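Local coordinates for putative molybdenum carrier protein (Syntrophus aciditrophicus SB, PDB 3IMK) that is of unknown function but may carry molybdenum, and belongs to the circularly permuted YpsA branch of the SLOG clan, at residues T9-G14 / L24-K29; K69-S74 / A90-F95; G76-S81 / D151-F156. All coordinates share one frame; numbering follows the deposited sequence.

Two of the contacts set a helix on a strand of one parallel sheet, and the third joins two helices that lie on its other face; together they show how the two faces of a layered fold differ. In contacts 1 and 3, strands 10-12 and 76-81 each lay apolar side chains against a helix, and a salt bridge from Lys29 to Glu154 links their helices at 2.7 Å between NZ and OE2. In contact 2, helices 63-72 and 87-98 meet through valine, threonine and backbone atoms. The residues that touch in contacts 1 and 3 are all buried; contact 2, though largely buried, reaches partly exposed Phe95. Thr92 of contact 2 also packs on Thr77 and Ile79 of contact 3's strand.

Contact 1 (T9-G14 / L24-K29); sequences TKIISG and LDFAIK
Ile11 meets Ala27 and Phe26 at the close-packed centre of this strand-helix contact. Its CB lies 4.1 Å from CB of Ala27, and the small methyl of the alanine lets the backbones come near, with the CA atoms of these two residues 6.4 Å apart. With CG1 anti to the carbonyl carbon (chi1 -71°) and the chain extended beyond it, Ile11 sends CD1 forward to the edge of the Phe26 ring, near the ring plane, 4.1 Å from CD2. The two side chains cross at about a right angle. The ring also packs on helix 145-157, at Met150 and Leu153, and stacks with His30.

Two residues on, Ser13 rests its OG on the branch point of Leu24, 3.4 Å from CG. This is packing of a polar atom on an apolar one; the hydroxyl's polar partners are Asp20 O, in the first turn of the helix, and Gly15 N, so its burial is not a loss.

The helix's outer side is looser: Ile28 and Lys29, both exposed, do not meet the strand, while the partly exposed Asp25 is held by Tyr53 and Tyr146. Strand 10-12, helix 19-29 and strand 34-38 together form a beta-alpha-beta crossover, the repeating unit of a Rossmann-like parallel sheet.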
loop_
_atom_site.group_PDB
_atom_site.type_symbol
_atom_site.label_atom_id
_atom_site.label_comp_id
_atom_site.label_asym_id
_atom_site.label_seq_id
_atom_site.Cartn_x
_atom_site.Cartn_y
_atom_site.Cartn_z
ATOM N N THR A 9 0.843 11.904 6.114
ATOM C CA THR A 9 -0.367 12.698 6.091
ATOM C C THR A 9 -1.508 11.998 5.409
ATOM O O THR A 9 -2.659 12.394 5.543
ATOM C CB THR A 9 -0.109 14.037 5.391
ATOM O OG1 THR A 9 0.293 13.730 4.033
ATOM C CG2 THR A 9 0.972 14.854 6.149
ATOM N N LYS A 10 -1.213 10.961 4.625
ATOM C CA LYS A 10 -2.269 10.210 3.915
ATOM C C LYS A 10 -1.737 8.840 3.484
ATOM O O LYS A 10 -0.590 8.748 3.004
ATOM C CB LYS A 10 -2.766 10.969 2.683
ATOM C CG LYS A 10 -4.055 10.424 2.028
ATOM C CD LYS A 10 -4.486 11.264 0.819
ATOM C CE LYS A 10 -5.842 10.820 0.222
ATOM N NZ LYS A 10 -6.543 11.734 -0.805
ATOM N N ILE A 11 -2.569 7.809 3.658
ATOM C CA ILE A 11 -2.331 6.463 3.139
ATOM C C ILE A 11 -3.308 6.226 2.031
ATOM O O ILE A 11 -4.500 6.492 2.200
ATOM C CB ILE A 11 -2.459 5.395 4.229
ATOM C CG1 ILE A 11 -1.252 5.500 5.186
ATOM C CG2 ILE A 11 -2.542 3.964 3.609
ATOM C CD1 ILE A 11 -1.397 4.693 6.508
ATOM N N ILE A 12 -2.832 5.737 0.883
ATOM C CA ILE A 12 -3.738 5.328 -0.162
ATOM C C ILE A 12 -3.518 3.879 -0.595
ATOM O O ILE A 12 -2.439 3.335 -0.410
ATOM C CB ILE A 12 -3.694 6.274 -1.397
ATOM C CG1 ILE A 12 -2.422 6.139 -2.237
ATOM C CG2 ILE A 12 -3.877 7.754 -0.972
ATOM C CD1 ILE A 12 -2.514 6.899 -3.615
ATOM N N SER A 13 -4.538 3.298 -1.229
ATOM C CA SER A 13 -4.370 2.006 -1.873
ATOM C C SER A 13 -5.476 1.811 -2.905
ATOM O O SER A 13 -6.362 2.628 -3.041
ATOM C CB SER A 13 -4.428 0.882 -0.856
ATOM O OG SER A 13 -5.787 0.566 -0.499
ATOM N N GLY A 14 -5.392 0.691 -3.597
ATOM C CA GLY A 14 -6.320 0.359 -4.672
ATOM C C GLY A 14 -7.536 -0.413 -4.219
ATOM O O GLY A 14 -8.294 -0.865 -5.053
ATOM N N LEU A 24 -5.924 0.517 4.351
ATOM C CA LEU A 24 -7.042 1.403 4.632
ATOM C C LEU A 24 -7.578 1.209 6.063
ATOM O O LEU A 24 -7.861 2.170 6.759
ATOM C CB LEU A 24 -8.169 1.193 3.603
ATOM C CG LEU A 24 -7.775 1.425 2.139
ATOM C CD1 LEU A 24 -8.996 1.164 1.191
ATOM C CD2 LEU A 24 -7.206 2.836 1.890
ATOM N N ASP A 25 -7.670 -0.053 6.507
ATOM C CA ASP A 25 -8.197 -0.352 7.826
ATOM C C ASP A 25 -7.245 0.207 8.872
ATOM O O ASP A 25 -7.680 0.741 9.911
ATOM C CB ASP A 25 -8.399 -1.862 7.991
ATOM C CG ASP A 25 -9.564 -2.390 7.201
ATOM O OD1 ASP A 25 -10.439 -1.583 6.813
ATOM O OD2 ASP A 25 -9.656 -3.634 7.020
ATOM N N PHE A 26 -5.945 0.134 8.600
ATOM C CA PHE A 26 -4.938 0.689 9.495
ATOM C C PHE A 26 -5.117 2.200 9.581
ATOM O O PHE A 26 -5.120 2.784 10.662
ATOM C CB PHE A 26 -3.521 0.390 9.006
ATOM C CG PHE A 26 -2.454 0.941 9.909
ATOM C CD1 PHE A 26 -2.120 0.245 11.068
ATOM C CD2 PHE A 26 -1.891 2.167 9.672
ATOM C CE1 PHE A 26 -1.197 0.764 11.957
ATOM C CE2 PHE A 26 -0.954 2.703 10.578
ATOM C CZ PHE A 26 -0.641 1.968 11.729
ATOM N N ALA A 27 -5.227 2.853 8.410
ATOM C CA ALA A 27 -5.394 4.320 8.392
ATOM C C ALA A 27 -6.618 4.703 9.225
ATOM O O ALA A 27 -6.580 5.627 10.040
ATOM C CB ALA A 27 -5.525 4.844 6.959
ATOM N N ILE A 28 -7.736 4.030 8.991
ATOM C CA ILE A 28 -8.977 4.317 9.719
ATOM C C ILE A 28 -8.798 4.143 11.246
ATOM O O ILE A 28 -9.140 5.046 12.025
ATOM C CB ILE A 28 -10.127 3.453 9.169
ATOM C CG1 ILE A 28 -10.489 3.920 7.733
ATOM C CG2 ILE A 28 -11.408 3.540 10.075
ATOM C CD1 ILE A 28 -11.333 2.971 6.922
ATOM N N LYS A 29 -8.173 3.040 11.638
ATOM C CA LYS A 29 -7.946 2.734 13.056
ATOM C C LYS A 29 -7.111 3.830 13.726
ATOM O O LYS A 29 -7.369 4.220 14.874
ATOM C CB LYS A 29 -7.269 1.359 13.179
ATOM C CG LYS A 29 -6.968 0.873 14.583
ATOM C CD LYS A 29 -6.361 -0.531 14.486
ATOM C CE LYS A 29 -5.692 -1.028 15.762
ATOM N NZ LYS A 29 -4.862 -2.219 15.394
#

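Contact 2 (K69-S74 / A90-F95); sequences KNVLDS and ALTEFF
In Val71 a chi1 of 169° sets CG1 opposite the backbone nitrogen and CG2 beside it, a setting that spreads its two methyls across successive parts of the facing helix, while Thr92 has OG1 beside its N (chi1 -58°), which puts CG2 anti to that nitrogen and presents a methyl in return. The methyls, Val71 CG2 and Thr92 CG2, meet at 3.8 Å. The other branch, Val71 CG1, settles on the backbone of Phe95, 3.9 Å from its carbonyl C, and lies 4.2 Å from Phe95 CB. The phenylalanine ring leads away from the valine and packs on Glu68. The hydroxyl of Thr92 is bonded to Gly88 O in its own helix, while the methyl faces Val71.

Helices 63-72 and 87-98 flank strand 76-81 in the chain and pack side by side on one face of the parallel sheet, a layered alpha/beta arrangement in which Val71 and Thr92 both also touch Thr77. With Val71 cut back to an alanine, a gap is likely to open between the helices, and the Thr92 methyl and the Phe95 backbone would probably lose their packing partner on helix 63-72.

At the end of helix 63-72, Ser74 OG donates to Asn70 O over 2.8 Å, in the carbonyl plane, with a C=O...OG angle of 156°.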
loop_
_atom_site.group_PDB
_atom_site.type_symbol
_atom_site.label_atom_id
_atom_site.label_comp_id
_atom_site.label_asym_id
_atom_site.label_seq_id
_atom_site.Cartn_x
_atom_site.Cartn_y
_atom_site.Cartn_z
ATOM N N LYS A 69 -2.381 4.518 -11.399
ATOM C CA LYS A 69 -2.847 5.829 -10.868
ATOM C C LYS A 69 -2.409 6.006 -9.399
ATOM O O LYS A 69 -1.974 7.107 -9.020
ATOM C CB LYS A 69 -4.390 5.979 -11.030
ATOM C CG LYS A 69 -4.911 7.408 -10.749
ATOM C CD LYS A 69 -4.669 8.302 -11.950
ATOM C CE LYS A 69 -5.213 9.705 -11.712
ATOM N NZ LYS A 69 -5.025 10.605 -12.926
ATOM N N ASN A 70 -2.507 4.945 -8.593
ATOM C CA ASN A 70 -2.065 5.084 -7.180
ATOM C C ASN A 70 -0.559 5.317 -7.060
ATOM O O ASN A 70 -0.115 6.070 -6.208
ATOM C CB ASN A 70 -2.547 3.921 -6.344
ATOM C CG ASN A 70 -4.045 3.931 -6.170
ATOM O OD1 ASN A 70 -4.644 4.995 -5.979
ATOM N ND2 ASN A 70 -4.669 2.750 -6.280
ATOM N N VAL A 71 0.226 4.725 -7.948
ATOM C CA VAL A 71 1.681 4.993 -7.998
ATOM C C VAL A 71 1.952 6.449 -8.356
ATOM O O VAL A 71 2.852 7.079 -7.776
ATOM C CB VAL A 71 2.411 4.004 -8.980
ATOM C CG1 VAL A 71 3.879 4.421 -9.268
ATOM C CG2 VAL A 71 2.381 2.558 -8.453
ATOM N N LEU A 72 1.194 6.967 -9.304
ATOM C CA LEU A 72 1.420 8.325 -9.801
ATOM C C LEU A 72 0.917 9.375 -8.816
ATOM O O LEU A 72 1.490 10.475 -8.756
ATOM C CB LEU A 72 0.752 8.530 -11.152
ATOM C CG LEU A 72 1.463 7.882 -12.318
ATOM C CD1 LEU A 72 0.563 7.829 -13.581
ATOM C CD2 LEU A 72 2.759 8.628 -12.634
ATOM N N ASP A 73 -0.157 9.077 -8.072
ATOM C CA ASP A 73 -0.799 10.074 -7.243
ATOM C C ASP A 73 -0.394 9.936 -5.749
ATOM O O ASP A 73 -1.244 10.132 -4.854
ATOM C CB ASP A 73 -2.313 9.910 -7.410
ATOM C CG ASP A 73 -3.117 11.163 -7.110
ATOM O OD1 ASP A 73 -2.533 12.260 -6.955
ATOM O OD2 ASP A 73 -4.377 11.049 -7.022
ATOM N N SER A 74 0.874 9.594 -5.505
ATOM C CA SER A 74 1.442 9.514 -4.157
ATOM C C SER A 74 2.885 9.891 -4.200
ATOM O O SER A 74 3.470 10.047 -5.289
ATOM C CB SER A 74 1.281 8.099 -3.597
ATOM O OG SER A 74 1.825 7.103 -4.457
ATOM N N ALA A 90 3.986 -7.026 -8.858
ATOM C CA ALA A 90 5.156 -6.829 -9.709
ATOM C C ALA A 90 4.938 -5.640 -10.668
ATOM O O ALA A 90 5.872 -4.893 -10.950
ATOM C CB ALA A 90 5.496 -8.102 -10.490
ATOM N N LEU A 91 3.711 -5.508 -11.167
ATOM C CA LEU A 91 3.337 -4.388 -12.064
ATOM C C LEU A 91 3.457 -3.074 -11.306
ATOM O O LEU A 91 3.914 -2.075 -11.858
ATOM C CB LEU A 91 1.903 -4.543 -12.544
ATOM C CG LEU A 91 1.443 -3.529 -13.591
ATOM C CD1 LEU A 91 2.308 -3.573 -14.860
ATOM C CD2 LEU A 91 -0.058 -3.741 -13.883
ATOM N N THR A 92 3.028 -3.072 -10.044
ATOM C CA THR A 92 3.156 -1.859 -9.208
ATOM C C THR A 92 4.605 -1.379 -9.211
ATOM O O THR A 92 4.881 -0.215 -9.380
ATOM C CB THR A 92 2.660 -2.121 -7.765
ATOM O OG1 THR A 92 1.304 -2.546 -7.786
ATOM C CG2 THR A 92 2.832 -0.914 -6.862
ATOM N N GLU A 93 5.513 -2.309 -8.913
ATOM C CA GLU A 93 6.942 -2.028 -8.862
ATOM C C GLU A 93 7.458 -1.511 -10.222
ATOM O O GLU A 93 8.248 -0.572 -10.279
ATOM C CB GLU A 93 7.708 -3.301 -8.406
ATOM C CG GLU A 93 9.191 -3.087 -8.244
ATOM C CD GLU A 93 9.908 -4.351 -7.778
ATOM O OE1 GLU A 93 9.842 -5.332 -8.533
ATOM O OE2 GLU A 93 10.495 -4.312 -6.677
ATOM N N PHE A 94 7.018 -2.158 -11.301
ATOM C CA PHE A 94 7.371 -1.721 -12.658
ATOM C C PHE A 94 6.934 -0.269 -12.861
ATOM O O PHE A 94 7.716 0.551 -13.383
ATOM C CB PHE A 94 6.705 -2.647 -13.701
ATOM C CG PHE A 94 6.814 -2.158 -15.127
ATOM C CD1 PHE A 94 7.967 -2.389 -15.835
ATOM C CD2 PHE A 94 5.795 -1.437 -15.721
ATOM C CE1 PHE A 94 8.103 -1.942 -17.143
ATOM C CE2 PHE A 94 5.934 -0.982 -17.016
ATOM C CZ PHE A 94 7.090 -1.245 -17.714
ATOM N N PHE A 95 5.694 0.074 -12.512
ATOM C CA PHE A 95 5.216 1.451 -12.714
ATOM C C PHE A 95 6.041 2.447 -11.870
ATOM O O PHE A 95 6.406 3.532 -12.341
ATOM C CB PHE A 95 3.735 1.611 -12.348
ATOM C CG PHE A 95 2.749 0.984 -13.323
ATOM C CD1 PHE A 95 2.863 1.183 -14.686
ATOM C CD2 PHE A 95 1.657 0.261 -12.844
ATOM C CE1 PHE A 95 1.922 0.632 -15.573
ATOM C CE2 PHE A 95 0.737 -0.260 -13.716
ATOM C CZ PHE A 95 0.868 -0.094 -15.046
#

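Contact 3 (G76-S81 / D151-F156); sequences GTLIIS and DLLEVF
Ile80 and Leu78 point from strand 76-81 toward helix 145-157, which covers one face of the parallel sheet in this Rossmann-like alpha/beta fold. The strand is an inner one, hydrogen-bonded through its backbone to Asn133 and Ala135 on one neighbour and to Leu104 on the other.

The interaction across the contact is apolar. Residues two apart on the strand share a face, so Leu78 and Ile80 both serve the helix, while Thr77 and Ile79 turn to helix 87-98 behind the sheet. Backbones stay well apart, 9.2 Å between the CA atoms of Ile80 and Leu152, and branched side chains fill the distance. Leu78 CD2 approaches Leu153 CD2 at 4.4 Å, a light touch.

Polar groups find partners elsewhere: Thr77 OG1, on the other face of the sheet, bonds to Asn133 ND2, and Ser81 OG has Gly83 O and His105 NE2 near the strand's end.

The closer approach is at Leu152, whose CG stands anti to the backbone N (chi1 176°) and carries the branch toward the sheet: there Leu152 CD2 meets Ile80 tip to tip, 4.0 Å from CD1.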
loop_
_atom_site.group_PDB
_atom_site.type_symbol
_atom_site.label_atom_id
_atom_site.label_comp_id
_atom_site.label_asym_id
_atom_site.label_seq_id
_atom_site.Cartn_x
_atom_site.Cartn_y
_atom_site.Cartn_z
ATOM N N GLY A 76 5.351 7.988 -2.749
ATOM C CA GLY A 76 6.104 6.768 -2.841
ATOM C C GLY A 76 5.180 5.606 -2.652
ATOM O O GLY A 76 4.088 5.758 -2.139
ATOM N N THR A 77 5.661 4.403 -2.978
ATOM C CA THR A 77 4.910 3.154 -2.893
ATOM C C THR A 77 5.675 2.100 -2.086
ATOM O O THR A 77 6.836 1.769 -2.382
ATOM C CB THR A 77 4.586 2.623 -4.320
ATOM O OG1 THR A 77 3.717 3.537 -5.014
ATOM C CG2 THR A 77 3.895 1.276 -4.268
ATOM N N LEU A 78 4.987 1.603 -1.070
ATOM C CA LEU A 78 5.455 0.520 -0.229
ATOM C C LEU A 78 4.733 -0.740 -0.723
ATOM O O LEU A 78 3.499 -0.737 -0.745
ATOM C CB LEU A 78 5.102 0.777 1.232
ATOM C CG LEU A 78 5.300 -0.374 2.228
ATOM C CD1 LEU A 78 6.789 -0.803 2.295
ATOM C CD2 LEU A 78 4.832 0.063 3.618
ATOM N N ILE A 79 5.467 -1.797 -1.099
ATOM C CA ILE A 79 4.884 -3.061 -1.588
ATOM C C ILE A 79 5.226 -4.137 -0.542
ATOM O O ILE A 79 6.382 -4.324 -0.217
ATOM C CB ILE A 79 5.400 -3.498 -2.988
ATOM C CG1 ILE A 79 5.308 -2.318 -3.980
ATOM C CG2 ILE A 79 4.566 -4.690 -3.458
ATOM C CD1 ILE A 79 5.901 -2.572 -5.368
ATOM N N ILE A 80 4.219 -4.811 -0.012
ATOM C CA ILE A 80 4.397 -5.824 1.017
ATOM C C ILE A 80 3.979 -7.192 0.448
ATOM O O ILE A 80 2.883 -7.323 -0.071
ATOM C CB ILE A 80 3.551 -5.468 2.262
ATOM C CG1 ILE A 80 3.813 -4.029 2.715
ATOM C CG2 ILE A 80 3.850 -6.493 3.383
ATOM C CD1 ILE A 80 2.763 -3.460 3.709
ATOM N N SER A 81 4.821 -8.220 0.621
ATOM C CA SER A 81 4.533 -9.563 0.159
ATOM C C SER A 81 5.189 -10.595 1.049
ATOM O O SER A 81 6.004 -10.266 1.923
ATOM C CB SER A 81 5.071 -9.773 -1.256
ATOM O OG SER A 81 6.470 -9.866 -1.273
ATOM N N ASP A 151 0.117 -5.776 11.064
ATOM C CA ASP A 151 1.103 -5.936 12.126
ATOM C C ASP A 151 2.338 -5.088 11.793
ATOM O O ASP A 151 2.895 -4.440 12.670
ATOM C CB ASP A 151 1.503 -7.413 12.275
ATOM C CG ASP A 151 0.418 -8.299 12.826
ATOM O OD1 ASP A 151 -0.582 -7.777 13.348
ATOM O OD2 ASP A 151 0.586 -9.565 12.733
ATOM N N LEU A 152 2.742 -5.079 10.524
ATOM C CA LEU A 152 3.880 -4.275 10.092
ATOM C C LEU A 152 3.620 -2.772 10.308
ATOM O O LEU A 152 4.471 -2.023 10.810
ATOM C CB LEU A 152 4.199 -4.571 8.606
ATOM C CG LEU A 152 5.313 -3.737 7.959
ATOM C CD1 LEU A 152 6.619 -3.873 8.743
ATOM C CD2 LEU A 152 5.485 -4.222 6.525
ATOM N N LEU A 153 2.461 -2.309 9.845
ATOM C CA LEU A 153 2.133 -0.892 9.987
ATOM C C LEU A 153 2.034 -0.480 11.455
ATOM O O LEU A 153 2.410 0.655 11.821
ATOM C CB LEU A 153 0.864 -0.557 9.185
ATOM C CG LEU A 153 1.006 -0.681 7.664
ATOM C CD1 LEU A 153 -0.366 -0.457 6.973
ATOM C CD2 LEU A 153 2.072 0.228 7.098
ATOM N N GLU A 154 1.543 -1.384 12.291
ATOM C CA GLU A 154 1.507 -1.096 13.719
ATOM C C GLU A 154 2.895 -0.828 14.290
ATOM O O GLU A 154 3.072 0.070 15.106
ATOM C CB GLU A 154 0.788 -2.183 14.483
ATOM C CG GLU A 154 -0.737 -2.159 14.221
ATOM C CD GLU A 154 -1.534 -1.047 15.006
ATOM O OE1 GLU A 154 -1.018 -0.498 16.020
ATOM O OE2 GLU A 154 -2.709 -0.798 14.606
ATOM N N VAL A 155 3.878 -1.615 13.886
ATOM C CA VAL A 155 5.250 -1.377 14.395
ATOM C C VAL A 155 5.819 -0.104 13.801
ATOM O O VAL A 155 6.454 0.687 14.507
ATOM C CB VAL A 155 6.202 -2.597 14.130
ATOM C CG1 VAL A 155 7.628 -2.291 14.627
ATOM C CG2 VAL A 155 5.629 -3.895 14.757
ATOM N N PHE A 156 5.560 0.121 12.502
ATOM C CA PHE A 156 6.024 1.329 11.828
ATOM C C PHE A 156 5.452 2.628 12.405
ATOM O O PHE A 156 6.209 3.579 12.618
ATOM C CB PHE A 156 5.764 1.172 10.297
ATOM C CG PHE A 156 5.955 2.430 9.489
ATOM C CD1 PHE A 156 7.099 3.195 9.626
ATOM C CD2 PHE A 156 5.021 2.797 8.555
ATOM C CE1 PHE A 156 7.241 4.381 8.896
ATOM C CE2 PHE A 156 5.172 3.951 7.791
ATOM C CZ PHE A 156 6.290 4.735 7.971
#